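Local structure of anthranilate-CoA ligase (Stigmatella aurantiaca, 4WV3) at residues 28-32 and 33-37; 357-360 and 361-364; 478-481 and 482-486. The protein is a ligase of the ANL superfamily, with a large AMP-binding part followed by a smaller C-terminal domain. One frame throughout, in Å; residues are numbered along the deposited sequence.

Interaction 1. Residues 28-32 and 33-37; sequences ALFTP and DREMT
Met36 O takes two backbone N-H groups from the facing strand: Ala28 N at 2.6 Å and, more weakly, Leu29 N at 3.3 Å. Two residues thus face one, a classic beta bulge in the hairpin of strands 27-30 and 35-37. Met36 N answers by bonding to Leu29 O at 3.3 Å. The chain reverses through Pro32 and Asp33, and Thr31 and Arg34 bond to each other at its base: Thr31 N to Arg34 O at 2.9 Å, Arg34 N to Thr31 O at 3.2 Å. Thr31 OG1 also comes 2.5 Å from Arg34 O, a distance too short to trust in detail; chi1 of 67° puts the hydroxyl on that side.

On one face of the hairpin Leu29 and Met36 lie side by side, CD1 of Leu29 touching CG of Met36 at 3.8 Å, against helices 38-54 and 71-83. On the other, the Glu35 carboxylate comes obliquely to the CD2 side of the Phe30 ring, Glu35 CD 3.6 Å from Phe30 CD2, with OE2 at the ring edge and the two planes 67° apart. A water donates to both Thr31 O and Glu35 OE2. Arg34 runs extended to salt bridges with Glu44 and Glu72, with Met36 SD against one face of its guanidinium, toward the rim. The polar bonds therefore close the turn while Leu29 and Met36 face the helices, and the two carboxylates balance the charge of Arg34 and hold its guanidinium beside Met36.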
ATOM      1  N   ALA A  28       4.189  -9.491 -20.369  1.00 13.83           N
ATOM      2  CA  ALA A  28       3.304  -9.092 -19.280  1.00 14.31           C
ATOM      3  C   ALA A  28       4.048  -8.432 -18.120  1.00 18.94           C
ATOM      4  O   ALA A  28       3.636  -7.381 -17.629  1.00 16.39           O
ATOM      5  CB  ALA A  28       2.502 -10.286 -18.786  1.00 14.46           C
ATOM      6  N   LEU A  29       5.141  -9.049 -17.681  1.00 13.08           N
ATOM      7  CA  LEU A  29       5.919  -8.502 -16.573  1.00 18.77           C
ATOM      8  C   LEU A  29       7.386  -8.260 -16.933  1.00 18.17           C
ATOM      9  O   LEU A  29       8.008  -9.058 -17.633  1.00 14.26           O
ATOM     10  CB  LEU A  29       5.796  -9.387 -15.324  1.00 17.50           C
ATOM     11  CG  LEU A  29       6.128 -10.879 -15.415  1.00 20.39           C
ATOM     12  CD1 LEU A  29       7.611 -11.141 -15.190  1.00 20.25           C
ATOM     13  CD2 LEU A  29       5.288 -11.670 -14.421  1.00 15.76           C
ATOM     14  N   PHE A  30       7.923  -7.146 -16.445  1.00 17.17           N
ATOM     15  CA  PHE A  30       9.324  -6.806 -16.660  1.00 21.22           C
ATOM     16  C   PHE A  30      10.099  -6.801 -15.345  1.00 25.99           C
ATOM     17  O   PHE A  30       9.783  -6.040 -14.430  1.00 20.32           O
ATOM     18  CB  PHE A  30       9.448  -5.438 -17.333  1.00 24.18           C
ATOM     19  CG  PHE A  30       8.993  -5.417 -18.764  1.00 22.51           C
ATOM     20  CD1 PHE A  30       7.679  -5.117 -19.084  1.00 17.43           C
ATOM     21  CD2 PHE A  30       9.883  -5.689 -19.790  1.00 30.27           C
ATOM     22  CE1 PHE A  30       7.260  -5.094 -20.400  1.00 22.48           C
ATOM     23  CE2 PHE A  30       9.470  -5.666 -21.109  1.00 24.96           C
ATOM     24  CZ  PHE A  30       8.157  -5.367 -21.414  1.00 23.67           C
ATOM     25  N   THR A  31      11.108  -7.661 -15.255  1.00 23.88           N
ATOM     26  CA  THR A  31      12.007  -7.686 -14.105  1.00 25.84           C
ATOM     27  C   THR A  31      13.446  -7.653 -14.615  1.00 25.66           C
ATOM     28  O   THR A  31      13.705  -8.055 -15.748  1.00 24.73           O
ATOM     29  CB  THR A  31      11.793  -8.947 -13.234  1.00 20.64           C
ATOM     30  OG1 THR A  31      12.183 -10.116 -13.965  1.00 28.06           O
ATOM     31  CG2 THR A  31      10.338  -9.072 -12.813  1.00 24.05           C
ATOM     32  N   PRO A  32      14.383  -7.161 -13.787  1.00 27.90           N
ATOM     33  CA  PRO A  32      15.795  -7.110 -14.185  1.00 23.61           C
ATOM     34  C   PRO A  32      16.369  -8.478 -14.551  1.00 27.78           C
ATOM     35  O   PRO A  32      17.317  -8.549 -15.331  1.00 34.71           O
ATOM     36  CB  PRO A  32      16.488  -6.575 -12.930  1.00 25.32           C
ATOM     37  CG  PRO A  32      15.447  -5.771 -12.247  1.00 25.21           C
ATOM     38  CD  PRO A  32      14.158  -6.501 -12.488  1.00 26.71           C
ATOM     39  N   ASP A  33      15.800  -9.545 -14.001  1.00 28.63           N
ATOM     40  CA  ASP A  33      16.317 -10.889 -14.238  1.00 35.49           C
ATOM     41  C   ASP A  33      15.515 -11.653 -15.286  1.00 30.77           C
ATOM     42  O   ASP A  33      16.006 -12.626 -15.860  1.00 29.88           O
ATOM     43  CB  ASP A  33      16.334 -11.692 -12.934  1.00 29.42           C
ATOM     44  CG  ASP A  33      17.042 -10.967 -11.810  1.00 47.78           C
ATOM     45  OD1 ASP A  33      18.288 -11.035 -11.746  1.00 53.83           O
ATOM     46  OD2 ASP A  33      16.351 -10.332 -10.986  1.00 48.20           O
ATOM     47  N   ARG A  34      14.286 -11.217 -15.538  1.00 27.80           N
ATOM     48  CA  ARG A  34      13.364 -12.027 -16.323  1.00 25.78           C
ATOM     49  C   ARG A  34      12.246 -11.211 -16.972  1.00 23.28           C
ATOM     50  O   ARG A  34      11.764 -10.233 -16.403  1.00 24.56           O
ATOM     51  CB  ARG A  34      12.765 -13.109 -15.421  1.00 28.22           C
ATOM     52  CG  ARG A  34      11.949 -14.173 -16.126  1.00 27.76           C
ATOM     53  CD  ARG A  34      11.562 -15.263 -15.142  1.00 23.93           C
ATOM     54  NE  ARG A  34      10.758 -16.312 -15.757  1.00 32.65           N
ATOM     55  CZ  ARG A  34      10.366 -17.414 -15.126  1.00 29.31           C
ATOM     56  NH1 ARG A  34      10.709 -17.613 -13.860  1.00 36.02           N
ATOM     57  NH2 ARG A  34       9.633 -18.319 -15.761  1.00 31.26           N
ATOM     58  N   GLU A  35      11.849 -11.624 -18.170  1.00 22.04           N
ATOM     59  CA  GLU A  35      10.691 -11.050 -18.843  1.00 22.40           C
ATOM     60  C   GLU A  35       9.760 -12.172 -19.281  1.00 23.68           C
ATOM     61  O   GLU A  35      10.199 -13.154 -19.878  1.00 31.18           O
ATOM     62  CB  GLU A  35      11.117 -10.222 -20.055  1.00 26.71           C
ATOM     63  CG  GLU A  35      11.870  -8.950 -19.712  1.00 32.59           C
ATOM     64  CD  GLU A  35      12.235  -8.142 -20.943  1.00 46.41           C
ATOM     65  OE1 GLU A  35      11.748  -8.478 -22.044  1.00 38.06           O
ATOM     66  OE2 GLU A  35      13.012  -7.174 -20.809  1.00 47.96           O
ATOM     67  N   MET A  36       8.474 -12.029 -18.981  1.00 20.75           N
ATOM     68  CA  MET A  36       7.507 -13.066 -19.313  1.00 19.98           C
ATOM     69  C   MET A  36       6.329 -12.524 -20.114  1.00 17.28           C
ATOM     70  O   MET A  36       5.906 -11.383 -19.926  1.00 15.75           O
ATOM     71  CB  MET A  36       6.996 -13.753 -18.043  1.00 17.01           C
ATOM     72  CG  MET A  36       8.088 -14.336 -17.165  1.00 22.80           C
ATOM     73  SD  MET A  36       7.430 -15.337 -15.817  1.00 25.37           S
ATOM     74  CE  MET A  36       6.746 -16.718 -16.728  1.00 16.59           C
ATOM     75  N   THR A  37       5.809 -13.353 -21.011  1.00 13.06           N
ATOM     76  CA  THR A  37       4.590 -13.028 -21.735  1.00 16.19           C
ATOM     77  C   THR A  37       3.398 -13.535 -20.935  1.00 14.96           C
ATOM     78  O   THR A  37       3.568 -14.278 -19.970  1.00 16.66           O
ATOM     79  CB  THR A  37       4.572 -13.673 -23.131  1.00 18.64           C
ATOM     80  OG1 THR A  37       4.494 -15.099 -23.001  1.00 18.72           O
ATOM     81  CG2 THR A  37       5.828 -13.304 -23.906  1.00 13.38           C
TER
HETATM   82  O   HOH W   1      14.674  -7.714 -18.037  1.00 34.49           O

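Interaction 2. Residues 357-360 and 361-364; sequences TVPA and GEIG
Val358 reaches across the turn and rests both methyls on the returning backbone: CG2 lies 3.7 Å from Glu362 O, and CG1 lies 3.9 Å from Gly364 CA. CG1 is also close to Ile363 O, so the valine lies against the inner side of the returning chain in van der Waals contact. Its chi1 of -58° sets CG1 beside its own backbone N, from where that branch meets Ile363 and Gly364 while CG2 meets Glu362.

One backbone bond closes the bend, from Glu362 N to Pro359 O at 3.3 Å. The turn, from Pro359 to Glu362, is type II by the backbone angles of Ala360 and Gly361 at its corners. Gly361 has a positive phi of 98°, and as a glycine it carries no CB that could press against Ala360 O. Above the turn the side chains of Pro359 and Glu362 cross at a slant. The extended glutamate brings OE2 to 3.2 Å from Pro359 CG, close to CB as well, a carboxylate oxygen against C-H groups, while Glu362 CB sits 3.5 Å from Pro359 O.

The bend lies in the loop between strands 347-351 and 364-369, which pair antiparallel. Val358 is tied through its backbone to Leu350 in the first, and Gly364, where the second begins, bonds to Tyr399 of the next strand in the sheet, 392-401.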
ATOM      1  N   THR A 357     -23.864  12.373  11.257  1.00 35.76           N
ATOM      2  CA  THR A 357     -23.236  13.092  10.153  1.00 32.42           C
ATOM      3  C   THR A 357     -22.893  14.530  10.533  1.00 39.46           C
ATOM      4  O   THR A 357     -23.772  15.324  10.872  1.00 41.03           O
ATOM      5  CB  THR A 357     -24.138  13.103   8.902  1.00 24.37           C
ATOM      6  OG1 THR A 357     -24.337  11.760   8.442  1.00 36.29           O
ATOM      7  CG2 THR A 357     -23.505  13.924   7.792  1.00 26.47           C
ATOM      8  N   VAL A 358     -21.604  14.852  10.478  1.00 35.60           N
ATOM      9  CA  VAL A 358     -21.121  16.184  10.821  1.00 35.05           C
ATOM     10  C   VAL A 358     -21.591  17.221   9.801  1.00 38.16           C
ATOM     11  O   VAL A 358     -21.914  16.875   8.662  1.00 36.15           O
ATOM     12  CB  VAL A 358     -19.578  16.213  10.899  1.00 29.90           C
ATOM     13  CG1 VAL A 358     -19.077  15.201  11.919  1.00 30.86           C
ATOM     14  CG2 VAL A 358     -18.971  15.941   9.532  1.00 27.40           C
ATOM     15  N   PRO A 359     -21.655  18.498  10.216  1.00 35.90           N
ATOM     16  CA  PRO A 359     -21.925  19.574   9.256  1.00 34.64           C
ATOM     17  C   PRO A 359     -20.793  19.703   8.242  1.00 35.74           C
ATOM     18  O   PRO A 359     -19.667  19.294   8.528  1.00 36.84           O
ATOM     19  CB  PRO A 359     -21.985  20.822  10.141  1.00 37.42           C
ATOM     20  CG  PRO A 359     -22.365  20.309  11.490  1.00 35.54           C
ATOM     21  CD  PRO A 359     -21.678  18.983  11.608  1.00 33.59           C
ATOM     22  N   ALA A 360     -21.093  20.266   7.074  1.00 41.25           N
ATOM     23  CA  ALA A 360     -20.107  20.399   6.004  1.00 31.85           C
ATOM     24  C   ALA A 360     -18.914  21.260   6.413  1.00 33.69           C
ATOM     25  O   ALA A 360     -19.081  22.349   6.962  1.00 38.05           O
ATOM     26  CB  ALA A 360     -20.761  20.959   4.749  1.00 36.83           C
ATOM     27  N   GLY A 361     -17.712  20.762   6.141  1.00 28.07           N
ATOM     28  CA  GLY A 361     -16.495  21.491   6.450  1.00 26.85           C
ATOM     29  C   GLY A 361     -15.838  21.056   7.746  1.00 29.31           C
ATOM     30  O   GLY A 361     -14.661  21.333   7.976  1.00 28.23           O
ATOM     31  N   GLU A 362     -16.598  20.372   8.596  1.00 32.73           N
ATOM     32  CA  GLU A 362     -16.083  19.923   9.887  1.00 36.97           C
ATOM     33  C   GLU A 362     -15.436  18.543   9.818  1.00 27.31           C
ATOM     34  O   GLU A 362     -15.767  17.728   8.957  1.00 26.39           O
ATOM     35  CB  GLU A 362     -17.184  19.934  10.950  1.00 30.17           C
ATOM     36  CG  GLU A 362     -17.532  21.322  11.462  1.00 42.78           C
ATOM     37  CD  GLU A 362     -18.603  21.299  12.534  1.00 58.42           C
ATOM     38  OE1 GLU A 362     -18.368  20.696  13.604  1.00 65.80           O
ATOM     39  OE2 GLU A 362     -19.683  21.881  12.306  1.00 57.64           O
ATOM     40  N   ILE A 363     -14.511  18.295  10.739  1.00 29.99           N
ATOM     41  CA  ILE A 363     -13.799  17.027  10.801  1.00 24.94           C
ATOM     42  C   ILE A 363     -14.704  15.921  11.325  1.00 27.14           C
ATOM     43  O   ILE A 363     -15.338  16.067  12.371  1.00 28.49           O
ATOM     44  CB  ILE A 363     -12.565  17.128  11.714  1.00 18.13           C
ATOM     45  CG1 ILE A 363     -11.762  18.388  11.389  1.00 27.51           C
ATOM     46  CG2 ILE A 363     -11.699  15.888  11.580  1.00 19.72           C
ATOM     47  CD1 ILE A 363     -10.561  18.595  12.284  1.00 23.10           C
ATOM     48  N   GLY A 364     -14.763  14.814  10.591  1.00 20.60           N
ATOM     49  CA  GLY A 364     -15.563  13.674  10.995  1.00 17.17           C
ATOM     50  C   GLY A 364     -14.870  12.362  10.690  1.00 20.26           C
ATOM     51  O   GLY A 364     -13.864  12.330   9.981  1.00 19.94           O
TER

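Interaction 3. Residues 478-481 and 482-486; sequences DHCT and EKMAA
Glu482, His479 and Met484 carry most of this contact, at the C-terminal end of helix 470-483. Glu482 looks back one turn to Asp478: its N bonds to Asp478 O at 3.3 Å, and its CG passes beside the same oxygen at 3.3 Å. The side chain runs extended past Asp478 O.

His479 turns its ring toward Lys483. With CG anti to the backbone N, chi1 176°, the imidazole slants toward the C-terminal end of the helix, and Lys483 NZ comes to its edge, near the ring plane, 3.2 Å from His479 CE1. This is an edge contact and not a stack on the ring face. The lysine gets there by bending at chi2 and chi4, which brings its tail to the edge of the His479 ring. NE2 of the histidine bonds to Thr432 O, which fixes the ring's rotation, and NZ of the lysine makes a weak bond to Gln435.

Met484, the first residue to leave helical angles, still gives its N to Cys480 O at 3.1 Å. Its chain bends at chi3 so that CE folds back on Cys480, 3.6 Å from CB and 3.8 Å from SG, in a buried patch with Val429 and Leu433 of helix 426-433. Its own carbonyl oxygen accepts a bond from Arg489. The last turn of this helix thus leads into the connection to strand 492-496, within the beta-alpha-beta unit of strand 454-462, helix 470-483 and strand 492-496 in the C-terminal domain of the AMP-binding enzyme family.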
ATOM      1  N   ASP A 478       9.304  31.034  11.921  1.00 28.32           N
ATOM      2  CA  ASP A 478       8.594  32.159  11.320  1.00 34.05           C
ATOM      3  C   ASP A 478       7.644  31.703  10.217  1.00 31.51           C
ATOM      4  O   ASP A 478       6.638  32.357   9.941  1.00 32.25           O
ATOM      5  CB  ASP A 478       9.581  33.195  10.776  1.00 27.77           C
ATOM      6  CG  ASP A 478      10.445  33.804  11.863  1.00 38.55           C
ATOM      7  OD1 ASP A 478      10.062  33.713  13.050  1.00 39.60           O
ATOM      8  OD2 ASP A 478      11.505  34.376  11.531  1.00 34.57           O
ATOM      9  N   HIS A 479       7.970  30.578   9.589  1.00 29.66           N
ATOM     10  CA  HIS A 479       7.126  30.015   8.543  1.00 26.00           C
ATOM     11  C   HIS A 479       5.838  29.448   9.131  1.00 31.46           C
ATOM     12  O   HIS A 479       4.775  29.524   8.515  1.00 32.04           O
ATOM     13  CB  HIS A 479       7.883  28.928   7.779  1.00 23.45           C
ATOM     14  CG  HIS A 479       7.058  28.228   6.745  1.00 28.37           C
ATOM     15  ND1 HIS A 479       6.497  28.885   5.670  1.00 38.35           N
ATOM     16  CD2 HIS A 479       6.699  26.929   6.621  1.00 25.06           C
ATOM     17  CE1 HIS A 479       5.829  28.019   4.928  1.00 32.58           C
ATOM     18  NE2 HIS A 479       5.936  26.825   5.484  1.00 30.54           N
ATOM     19  N   CYS A 480       5.939  28.883  10.330  1.00 26.12           N
ATOM     20  CA  CYS A 480       4.781  28.304  11.005  1.00 23.70           C
ATOM     21  C   CYS A 480       3.887  29.382  11.610  1.00 30.07           C
ATOM     22  O   CYS A 480       2.689  29.174  11.797  1.00 32.48           O
ATOM     23  CB  CYS A 480       5.227  27.320  12.088  1.00 24.98           C
ATOM     24  SG  CYS A 480       5.996  25.817  11.451  1.00 29.64           S
ATOM     25  N   THR A 481       4.479  30.531  11.914  1.00 25.70           N
ATOM     26  CA  THR A 481       3.730  31.654  12.465  1.00 26.62           C
ATOM     27  C   THR A 481       2.868  32.298  11.381  1.00 29.39           C
ATOM     28  O   THR A 481       1.760  32.763  11.647  1.00 24.32           O
ATOM     29  CB  THR A 481       4.677  32.711  13.068  1.00 24.96           C
ATOM     30  OG1 THR A 481       5.534  32.090  14.036  1.00 29.10           O
ATOM     31  CG2 THR A 481       3.888  33.826  13.739  1.00 18.78           C
ATOM     32  N   GLU A 482       3.380  32.304  10.155  1.00 30.07           N
ATOM     33  CA  GLU A 482       2.686  32.938   9.040  1.00 33.30           C
ATOM     34  C   GLU A 482       1.597  32.058   8.433  1.00 26.73           C
ATOM     35  O   GLU A 482       0.619  32.564   7.882  1.00 27.47           O
ATOM     36  CB  GLU A 482       3.684  33.345   7.953  1.00 33.42           C
ATOM     37  CG  GLU A 482       4.619  34.473   8.354  1.00 44.77           C
ATOM     38  CD  GLU A 482       5.655  34.777   7.288  1.00 72.26           C
ATOM     39  OE1 GLU A 482       6.073  33.837   6.578  1.00 68.75           O
ATOM     40  OE2 GLU A 482       6.048  35.955   7.158  1.00 74.29           O
ATOM     41  N   LYS A 483       1.761  30.743   8.539  1.00 27.17           N
ATOM     42  CA  LYS A 483       0.876  29.814   7.836  1.00 29.80           C
ATOM     43  C   LYS A 483      -0.149  29.104   8.721  1.00 28.66           C
ATOM     44  O   LYS A 483      -1.205  28.692   8.238  1.00 24.90           O
ATOM     45  CB  LYS A 483       1.693  28.783   7.051  1.00 27.90           C
ATOM     46  CG  LYS A 483       1.958  29.160   5.600  1.00 31.65           C
ATOM     47  CD  LYS A 483       2.826  30.401   5.486  1.00 32.00           C
ATOM     48  CE  LYS A 483       3.028  30.799   4.033  1.00 50.44           C
ATOM     49  NZ  LYS A 483       3.668  29.712   3.240  1.00 53.74           N
ATOM     50  N   MET A 484       0.156  28.953  10.005  1.00 24.31           N
ATOM     51  CA  MET A 484      -0.731  28.217  10.901  1.00 17.72           C
ATOM     52  C   MET A 484      -1.165  29.043  12.104  1.00 23.23           C
ATOM     53  O   MET A 484      -0.494  30.001  12.489  1.00 24.13           O
ATOM     54  CB  MET A 484      -0.060  26.933  11.387  1.00 25.00           C
ATOM     55  CG  MET A 484       0.413  26.016  10.279  1.00 33.41           C
ATOM     56  SD  MET A 484       1.127  24.505  10.947  1.00 50.08           S
ATOM     57  CE  MET A 484       2.292  25.184  12.123  1.00 18.27           C
ATOM     58  N   ALA A 485      -2.296  28.662  12.693  1.00 29.18           N
ATOM     59  CA  ALA A 485      -2.770  29.300  13.913  1.00 23.91           C
ATOM     60  C   ALA A 485      -1.822  28.960  15.054  1.00 25.95           C
ATOM     61  O   ALA A 485      -1.095  27.969  14.988  1.00 20.58           O
ATOM     62  CB  ALA A 485      -4.192  28.865  14.237  1.00 20.00           C
ATOM     63  N   ALA A 486      -1.837  29.783  16.098  1.00 24.67           N
ATOM     64  CA  ALA A 486      -0.865  29.668  17.180  1.00 20.72           C
ATOM     65  C   ALA A 486      -0.890  28.311  17.887  1.00 27.83           C
ATOM     66  O   ALA A 486       0.158  27.771  18.241  1.00 26.75           O
ATOM     67  CB  ALA A 486      -1.090  30.781  18.193  1.00 20.00           C
TER

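How the interactions relate
Interaction 1 and interaction 2 both belong to the large AMP-binding part, yet they sit on opposite sides of the chain's centre, their own centres 48 Å apart. Interaction 3 belongs to the C-terminal domain and lies on the same side as interaction 2, with centres 25 Å apart and nearest atoms about 12 Å apart. The bound 5'-O-[(S)-[(2-aminobenzoyl)oxy](hydroxy)phosphoryl]adenosine lies about 12 Å from the Ile363 side chain of interaction 2. None of the three contacts touches another, and they follow in series along the chain. The hairpin of interaction 1 stands well apart from the helix end of interaction 3, 50 Å away from centre to centre.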